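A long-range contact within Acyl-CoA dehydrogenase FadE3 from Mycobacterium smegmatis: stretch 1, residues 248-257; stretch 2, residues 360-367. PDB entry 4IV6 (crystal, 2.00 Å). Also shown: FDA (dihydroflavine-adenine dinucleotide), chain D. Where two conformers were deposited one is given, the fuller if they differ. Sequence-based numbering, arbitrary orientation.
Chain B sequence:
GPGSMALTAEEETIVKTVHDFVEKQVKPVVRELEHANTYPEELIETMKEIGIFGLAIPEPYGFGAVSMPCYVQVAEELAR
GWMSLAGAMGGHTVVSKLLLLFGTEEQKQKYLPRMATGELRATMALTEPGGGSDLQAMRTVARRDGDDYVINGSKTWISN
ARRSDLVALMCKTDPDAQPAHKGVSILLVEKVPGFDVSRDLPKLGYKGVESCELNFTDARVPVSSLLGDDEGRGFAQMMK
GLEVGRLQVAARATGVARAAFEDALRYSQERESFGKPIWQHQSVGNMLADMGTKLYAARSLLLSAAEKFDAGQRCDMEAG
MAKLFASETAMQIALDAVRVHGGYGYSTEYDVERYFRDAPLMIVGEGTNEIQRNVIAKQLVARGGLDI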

ATOM      1  N   GLN B 248      13.185 -21.000  -7.181  1.00 15.46           N
ATOM      2  CA  GLN B 248      14.227 -20.929  -6.166  1.00 15.97           C
ATOM      3  C   GLN B 248      14.359 -19.533  -5.570  1.00 14.66           C
ATOM      4  O   GLN B 248      14.552 -19.392  -4.373  1.00 14.06           O
ATOM      5  N   VAL B 249      14.209 -18.500  -6.387  1.00 13.63           N
ATOM      6  CA  VAL B 249      14.245 -17.149  -5.851  1.00 13.13           C
ATOM      7  C   VAL B 249      13.041 -16.883  -4.955  1.00 12.51           C
ATOM      8  O   VAL B 249      13.207 -16.256  -3.899  1.00 12.32           O
ATOM      9  N   ALA B 250      11.850 -17.344  -5.358  1.00 12.00           N
ATOM     10  CA  ALA B 250      10.667 -17.230  -4.502  1.00 11.92           C
ATOM     11  C   ALA B 250      10.905 -17.888  -3.138  1.00 11.96           C
ATOM     12  O   ALA B 250      10.534 -17.345  -2.105  1.00 12.06           O
ATOM     13  N   ALA B 251      11.510 -19.069  -3.143  1.00 12.22           N
ATOM     14  CA  ALA B 251      11.871 -19.781  -1.910  1.00 12.43           C
ATOM     15  C   ALA B 251      12.884 -19.024  -1.062  1.00 12.86           C
ATOM     16  O   ALA B 251      12.797 -19.046   0.162  1.00 12.96           O
ATOM     17  N   ARG B 252      13.870 -18.375  -1.693  1.00 13.31           N
ATOM     18  CA  ARG B 252      14.748 -17.520  -0.936  1.00 14.07           C
ATOM     19  C   ARG B 252      14.007 -16.457  -0.176  1.00 13.21           C
ATOM     20  O   ARG B 252      14.354 -16.134   0.963  1.00 13.06           O
ATOM     21  N   ALA B 253      13.021 -15.880  -0.849  1.00 12.63           N
ATOM     22  CA  ALA B 253      12.253 -14.787  -0.309  1.00 12.40           C
ATOM     23  C   ALA B 253      11.325 -15.288   0.811  1.00 12.04           C
ATOM     24  O   ALA B 253      11.219 -14.653   1.852  1.00 11.91           O
ATOM     25  N   THR B 254      10.680 -16.444   0.646  1.00 11.94           N
ATOM     26  CA  THR B 254       9.890 -16.939   1.752  1.00 11.71           C
ATOM     27  C   THR B 254      10.754 -17.346   2.942  1.00 11.77           C
ATOM     28  O   THR B 254      10.311 -17.257   4.063  1.00 11.76           O
ATOM     29  N   GLY B 255      12.001 -17.736   2.690  1.00 12.01           N
ATOM     30  CA  GLY B 255      12.921 -18.126   3.750  1.00 12.23           C
ATOM     31  C   GLY B 255      13.351 -16.924   4.550  1.00 12.36           C
ATOM     32  O   GLY B 255      13.304 -16.951   5.788  1.00 12.23           O
ATOM     33  N   VAL B 256      13.725 -15.849   3.845  1.00 12.36           N
ATOM     34  CA  VAL B 256      14.080 -14.599   4.507  1.00 12.69           C
ATOM     35  C   VAL B 256      12.873 -14.037   5.296  1.00 12.50           C
ATOM     36  O   VAL B 256      13.001 -13.633   6.445  1.00 12.40           O
ATOM     37  N   ALA B 257      11.699 -14.071   4.680  1.00 12.45           N
ATOM     38  CA  ALA B 257      10.457 -13.709   5.367  1.00 12.36           C
ATOM     39  C   ALA B 257      10.195 -14.537   6.624  1.00 12.65           C
ATOM     40  O   ALA B 257       9.787 -13.966   7.653  1.00 12.94           O
ATOM     41  N   PRO B 360      15.861  -6.820  -0.731  1.00 12.90           N
ATOM     42  CA  PRO B 360      15.849  -6.181  -2.035  1.00 13.32           C
ATOM     43  C   PRO B 360      16.570  -6.952  -3.142  1.00 13.86           C
ATOM     44  O   PRO B 360      16.230  -6.776  -4.328  1.00 13.83           O
ATOM     45  N   LEU B 361      17.486  -7.839  -2.775  1.00 14.35           N
ATOM     46  CA  LEU B 361      18.192  -8.644  -3.781  1.00 15.14           C
ATOM     47  C   LEU B 361      17.221  -9.404  -4.665  1.00 15.46           C
ATOM     48  O   LEU B 361      17.388  -9.409  -5.889  1.00 15.69           O
ATOM     49  N   MET B 362      16.207 -10.037  -4.075  1.00 15.35           N
ATOM     50  CA  MET B 362      15.254 -10.855  -4.827  0.50 15.17           C
ATOM     51  C   MET B 362      14.303 -10.018  -5.670  1.00 15.96           C
ATOM     52  O   MET B 362      13.643 -10.533  -6.560  1.00 17.07           O
ATOM     53  N   ILE B 363      14.237  -8.732  -5.386  1.00 16.52           N
ATOM     54  CA  ILE B 363      13.411  -7.788  -6.135  1.00 17.05           C
ATOM     55  C   ILE B 363      14.128  -7.217  -7.373  1.00 18.16           C
ATOM     56  O   ILE B 363      13.537  -7.185  -8.461  1.00 18.79           O
ATOM     57  N   VAL B 364      15.373  -6.760  -7.211  1.00 18.44           N
ATOM     58  CA  VAL B 364      16.100  -6.016  -8.268  1.00 19.43           C
ATOM     59  C   VAL B 364      17.206  -6.790  -8.942  1.00 20.62           C
ATOM     60  O   VAL B 364      17.685  -6.378 -10.008  1.00 22.09           O
ATOM     61  N   GLY B 365      17.633  -7.872  -8.315  1.00 21.04           N
ATOM     62  CA  GLY B 365      18.869  -8.562  -8.693  1.00 22.14           C
ATOM     63  C   GLY B 365      18.694 -10.020  -9.081  1.00 22.13           C
ATOM     64  O   GLY B 365      19.676 -10.769  -9.179  1.00 24.29           O
ATOM     65  N   GLU B 366      17.462 -10.450  -9.307  1.00 21.82           N
ATOM     66  CA  GLU B 366      17.231 -11.807  -9.869  1.00 20.79           C
ATOM     67  C   GLU B 366      16.168 -11.674 -10.957  1.00 20.54           C
ATOM     68  O   GLU B 366      15.047 -12.211 -10.853  1.00 19.48           O
ATOM     69  N   GLY B 367      16.533 -10.946 -12.020  1.00 19.90           N
ATOM     70  CA  GLY B 367      15.539 -10.313 -12.885  1.00 18.86           C
ATOM     71  C   GLY B 367      14.755  -9.291 -12.036  1.00 17.70           C
ATOM     72  O   GLY B 367      14.546  -9.489 -10.829  1.00 18.59           O
TER

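A buried charge is tolerated when each of its polar atoms finds a partner, and the contact between residues 248-257 and 360-367 of FadE3 illustrates how a helix and the helix-loop segment packed against it can bring this about. The two helix axes run nearly antiparallel, at 154°, and approach to 9.8 Å, with Val 249 and Met 362 nearest in register, their CA atoms 6.5 Å apart.

The apolar half of the contact centres on Met 362. With chi1 m, chi2 p and chi3 p, its side chain fits as a knob into a hole formed by Val 249, Arg 252, Ala 253 and Val 256. Met 362 CG lies 3.7 Å from Val 249 CG1, and Met 362 CE reaches 3.9 Å from Val 256 CG2 and 3.8 Å from Ala 253 CA. The small side chain of Ala 253 also points toward the other stretch, its CB 4.2 Å from Met 362 CE. Val 249 and Val 256 are both t; Val 249 touches the second stretch again where its CG2 meets Glu 366 CB at 3.8 Å.

Beside this apolar patch lies the polar cluster, organised by Arg 252. Arg 252 forms a salt bridge with Glu 366: NH2 donates to OE2 at 2.8 Å, while NH1 adds a weak hydrogen bond to the same OE2 at 3.3 Å. The acid, with chi1 and chi2 both m, meets the guanidinium at its edge, where the N-H groups can be directed at a carboxylate. Leu 361 CD1 also lies near that plane, 3.4 Å from Arg 252 NH2, so an apolar group borders the charged pair.

Further partners for the arginine come from within the first helix and from a water. One turn earlier, Gln 248 has chi1 p, and although its CA-to-CB bond points sideways, its end comes nearer the other stretch. Gln 248 OE1 accepts from Arg 252 NE at 3.3 Å and from Arg 252 NH1 at 2.9 Å. Water 1 completes the network: its oxygen accepts from Gln 248 NE2 and Arg 252 NH1, each at 2.8 Å, and donates to Glu 366 OE1, also at 2.8 Å. Thus NE and both terminal nitrogens of the arginine have acceptors, and both carboxylate oxygens have donors.

The second stretch also meets the flavin cofactor, from its helix and from the loop that follows. Gly 367 N makes a weak hydrogen bond to FDA O2' at 3.4 Å, Gly 365 O approaches FDA C9A at 3.1 Å, and Leu 361 CD2 lies 3.5 Å from FDA C7M.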

ATOM      1  CB  GLN B 248      15.571 -21.488  -6.640  1.00 17.86           C
ATOM      2  CG  GLN B 248      16.236 -20.718  -7.764  1.00 20.70           C
ATOM      3  CD  GLN B 248      17.303 -19.718  -7.283  1.00 22.96           C
ATOM      4  OE1 GLN B 248      17.417 -19.444  -6.069  1.00 23.86           O
ATOM      5  NE2 GLN B 248      18.098 -19.164  -8.253  1.00 24.77           N
ATOM      6  CB  VAL B 249      14.339 -16.097  -6.960  1.00 13.27           C
ATOM      7  CG1 VAL B 249      14.194 -14.678  -6.405  1.00 13.26           C
ATOM      8  CG2 VAL B 249      15.666 -16.230  -7.700  1.00 13.98           C
ATOM      9  CB  ALA B 250       9.450 -17.823  -5.176  1.00 11.80           C
ATOM     10  CB  ALA B 251      12.417 -21.167  -2.240  1.00 12.72           C
ATOM     11  CB  ARG B 252      15.732 -16.779  -1.823  1.00 15.74           C
ATOM     12  CG  ARG B 252      17.012 -17.457  -2.009  1.00 17.54           C
ATOM     13  CD  ARG B 252      18.002 -16.533  -2.696  1.00 18.91           C
ATOM     14  NE  ARG B 252      18.313 -17.090  -3.973  1.00 19.95           N
ATOM     15  CZ  ARG B 252      18.983 -16.462  -4.915  1.00 21.61           C
ATOM     16  NH1 ARG B 252      19.211 -17.103  -6.025  1.00 22.84           N
ATOM     17  NH2 ARG B 252      19.421 -15.221  -4.752  1.00 22.12           N
ATOM     18  CB  ALA B 253      11.494 -14.075  -1.433  1.00 12.15           C
ATOM     19  CB  THR B 254       8.940 -18.083   1.390  1.00 11.71           C
ATOM     20  OG1 THR B 254       9.671 -19.187   0.845  1.00 12.08           O
ATOM     21  CG2 THR B 254       7.873 -17.586   0.447  1.00 11.78           C
ATOM     22  CB  VAL B 256      14.646 -13.557   3.522  1.00 13.11           C
ATOM     23  CG1 VAL B 256      14.811 -12.207   4.200  1.00 13.28           C
ATOM     24  CG2 VAL B 256      16.000 -14.012   3.002  1.00 13.79           C
ATOM     25  CB  ALA B 257       9.282 -13.813   4.419  1.00 12.16           C
ATOM     26  CB  PRO B 360      16.511  -4.822  -1.782  1.00 13.43           C
ATOM     27  CG  PRO B 360      16.431  -4.606  -0.324  1.00 13.30           C
ATOM     28  CD  PRO B 360      16.477  -5.955   0.291  1.00 13.08           C
ATOM     29  CB  LEU B 361      19.160  -9.619  -3.123  1.00 15.46           C
ATOM     30  CG  LEU B 361      20.088 -10.473  -4.015  1.00 16.46           C
ATOM     31  CD1 LEU B 361      19.466 -11.800  -4.387  1.00 16.90           C
ATOM     32  CD2 LEU B 361      20.569  -9.752  -5.274  1.00 16.64           C
ATOM     33  CB  MET B 362      14.453 -11.756  -3.878  0.50 14.45           C
ATOM     34  CG  MET B 362      15.263 -12.924  -3.321  0.50 14.12           C
ATOM     35  SD  MET B 362      16.415 -12.471  -2.017  0.50 13.43           S
ATOM     36  CE  MET B 362      15.311 -12.543  -0.580  0.50 13.18           C
ATOM     37  CB  ILE B 363      12.982  -6.643  -5.196  1.00 17.30           C
ATOM     38  CG1 ILE B 363      11.876  -7.144  -4.271  1.00 16.99           C
ATOM     39  CG2 ILE B 363      12.492  -5.431  -5.948  1.00 18.15           C
ATOM     40  CD1 ILE B 363      11.478  -6.137  -3.205  1.00 17.30           C
ATOM     41  CB  VAL B 364      16.762  -4.701  -7.774  1.00 19.72           C
ATOM     42  CG1 VAL B 364      15.748  -3.809  -7.124  1.00 19.98           C
ATOM     43  CG2 VAL B 364      17.947  -4.952  -6.825  1.00 20.17           C
ATOM     44  CB  GLU B 366      16.796 -12.749  -8.753  1.00 20.86           C
ATOM     45  CG  GLU B 366      17.847 -12.986  -7.660  1.00 20.86           C
ATOM     46  CD  GLU B 366      18.977 -13.925  -8.088  1.00 22.02           C
ATOM     47  OE1 GLU B 366      18.899 -14.461  -9.223  1.00 21.85           O
ATOM     48  OE2 GLU B 366      19.951 -14.143  -7.291  1.00 22.35           O
TER
HETATM   49  PA  FDA D 401      18.094  -2.494 -16.099  1.00 14.23           P
HETATM   50  O1A FDA D 401      17.655  -3.504 -17.130  1.00 15.33           O
HETATM   51  O2A FDA D 401      19.122  -1.451 -16.442  1.00 14.80           O
HETATM   52  O5B FDA D 401      16.780  -1.773 -15.535  1.00 14.37           O
HETATM   53  C5B FDA D 401      16.826  -0.608 -14.680  1.00 13.47           C
HETATM   54  C4B FDA D 401      15.392  -0.240 -14.260  1.00 13.23           C
HETATM   55  O4B FDA D 401      14.535  -0.084 -15.408  1.00 12.66           O
HETATM   56  C3B FDA D 401      14.739  -1.329 -13.437  1.00 12.76           C
HETATM   57  O3B FDA D 401      13.759  -0.732 -12.559  1.00 12.39           O
HETATM   58  C2B FDA D 401      14.086  -2.184 -14.501  1.00 12.90           C
HETATM   59  O2B FDA D 401      13.007  -2.991 -14.036  1.00 12.76           O
HETATM   60  C1B FDA D 401      13.552  -1.107 -15.415  1.00 12.61           C
HETATM   61  N9A FDA D 401      13.299  -1.578 -16.804  1.00 13.42           N
HETATM   62  C8A FDA D 401      14.249  -1.897 -17.712  1.00 12.79           C
HETATM   63  N7A FDA D 401      13.677  -2.239 -18.883  1.00 13.20           N
HETATM   64  C5A FDA D 401      12.337  -2.145 -18.708  1.00 13.13           C
HETATM   65  C6A FDA D 401      11.152  -2.365 -19.520  1.00 13.43           C
HETATM   66  N6A FDA D 401      11.292  -2.767 -20.785  1.00 14.22           N
HETATM   67  N1A FDA D 401       9.922  -2.171 -18.995  1.00 13.64           N
HETATM   68  C2A FDA D 401       9.781  -1.736 -17.732  1.00 13.53           C
HETATM   69  N3A FDA D 401      10.830  -1.514 -16.908  1.00 12.71           N
HETATM   70  C4A FDA D 401      12.094  -1.683 -17.348  1.00 12.82           C
HETATM   71  N1  FDA D 401      22.800 -11.869 -13.428  1.00 15.09           N
HETATM   72  C2  FDA D 401      23.315 -12.980 -13.948  1.00 14.85           C
HETATM   73  O2  FDA D 401      23.316 -13.121 -15.186  1.00 14.29           O
HETATM   74  N3  FDA D 401      23.833 -13.955 -13.180  1.00 15.31           N
HETATM   75  C4  FDA D 401      23.899 -13.900 -11.850  1.00 15.19           C
HETATM   76  O4  FDA D 401      24.423 -14.831 -11.180  1.00 14.92           O
HETATM   77  C4X FDA D 401      23.323 -12.710 -11.192  1.00 14.68           C
HETATM   78  N5  FDA D 401      23.352 -12.518  -9.857  1.00 14.90           N
HETATM   79  C5X FDA D 401      23.215 -11.263  -9.359  1.00 13.83           C
HETATM   80  C6  FDA D 401      23.644 -10.942  -8.066  1.00 13.99           C
HETATM   81  C7  FDA D 401      23.472  -9.663  -7.537  1.00 14.41           C
HETATM   82  C7M FDA D 401      23.971  -9.324  -6.156  1.00 14.88           C
HETATM   83  C8  FDA D 401      22.832  -8.672  -8.308  1.00 14.87           C
HETATM   84  C8M FDA D 401      22.591  -7.261  -7.823  1.00 15.57           C
HETATM   85  C9  FDA D 401      22.415  -8.988  -9.591  1.00 14.53           C
HETATM   86  C9A FDA D 401      22.614 -10.267 -10.135  1.00 14.02           C
HETATM   87  N10 FDA D 401      22.206 -10.533 -11.459  1.00 14.95           N
HETATM   88  C10 FDA D 401      22.783 -11.661 -12.084  1.00 14.81           C
HETATM   89  C1' FDA D 401      21.943  -9.374 -12.319  1.00 15.16           C
HETATM   90  C2' FDA D 401      20.448  -9.139 -12.315  1.00 17.03           C
HETATM   91  O2' FDA D 401      19.755 -10.203 -12.968  1.00 16.09           O
HETATM   92  C3' FDA D 401      20.171  -7.799 -12.996  1.00 18.50           C
HETATM   93  O3' FDA D 401      20.511  -6.765 -12.078  1.00 21.52           O
HETATM   94  C4' FDA D 401      18.731  -7.624 -13.417  1.00 19.76           C
HETATM   95  O4' FDA D 401      18.595  -8.357 -14.645  1.00 21.66           O
HETATM   96  C5' FDA D 401      18.393  -6.152 -13.716  1.00 19.48           C
HETATM   97  O5' FDA D 401      19.370  -5.639 -14.594  1.00 18.68           O
HETATM   98  P   FDA D 401      19.882  -4.141 -14.633  1.00 18.24           P
HETATM   99  O1P FDA D 401      20.735  -4.103 -15.885  1.00 17.93           O
HETATM  100  O2P FDA D 401      20.500  -3.794 -13.323  1.00 21.26           O
HETATM  101  O3P FDA D 401      18.506  -3.313 -14.786  1.00 16.43           O
HETATM  102  O   HOH W   1      19.920 -17.042  -8.718  1.00 36.82           O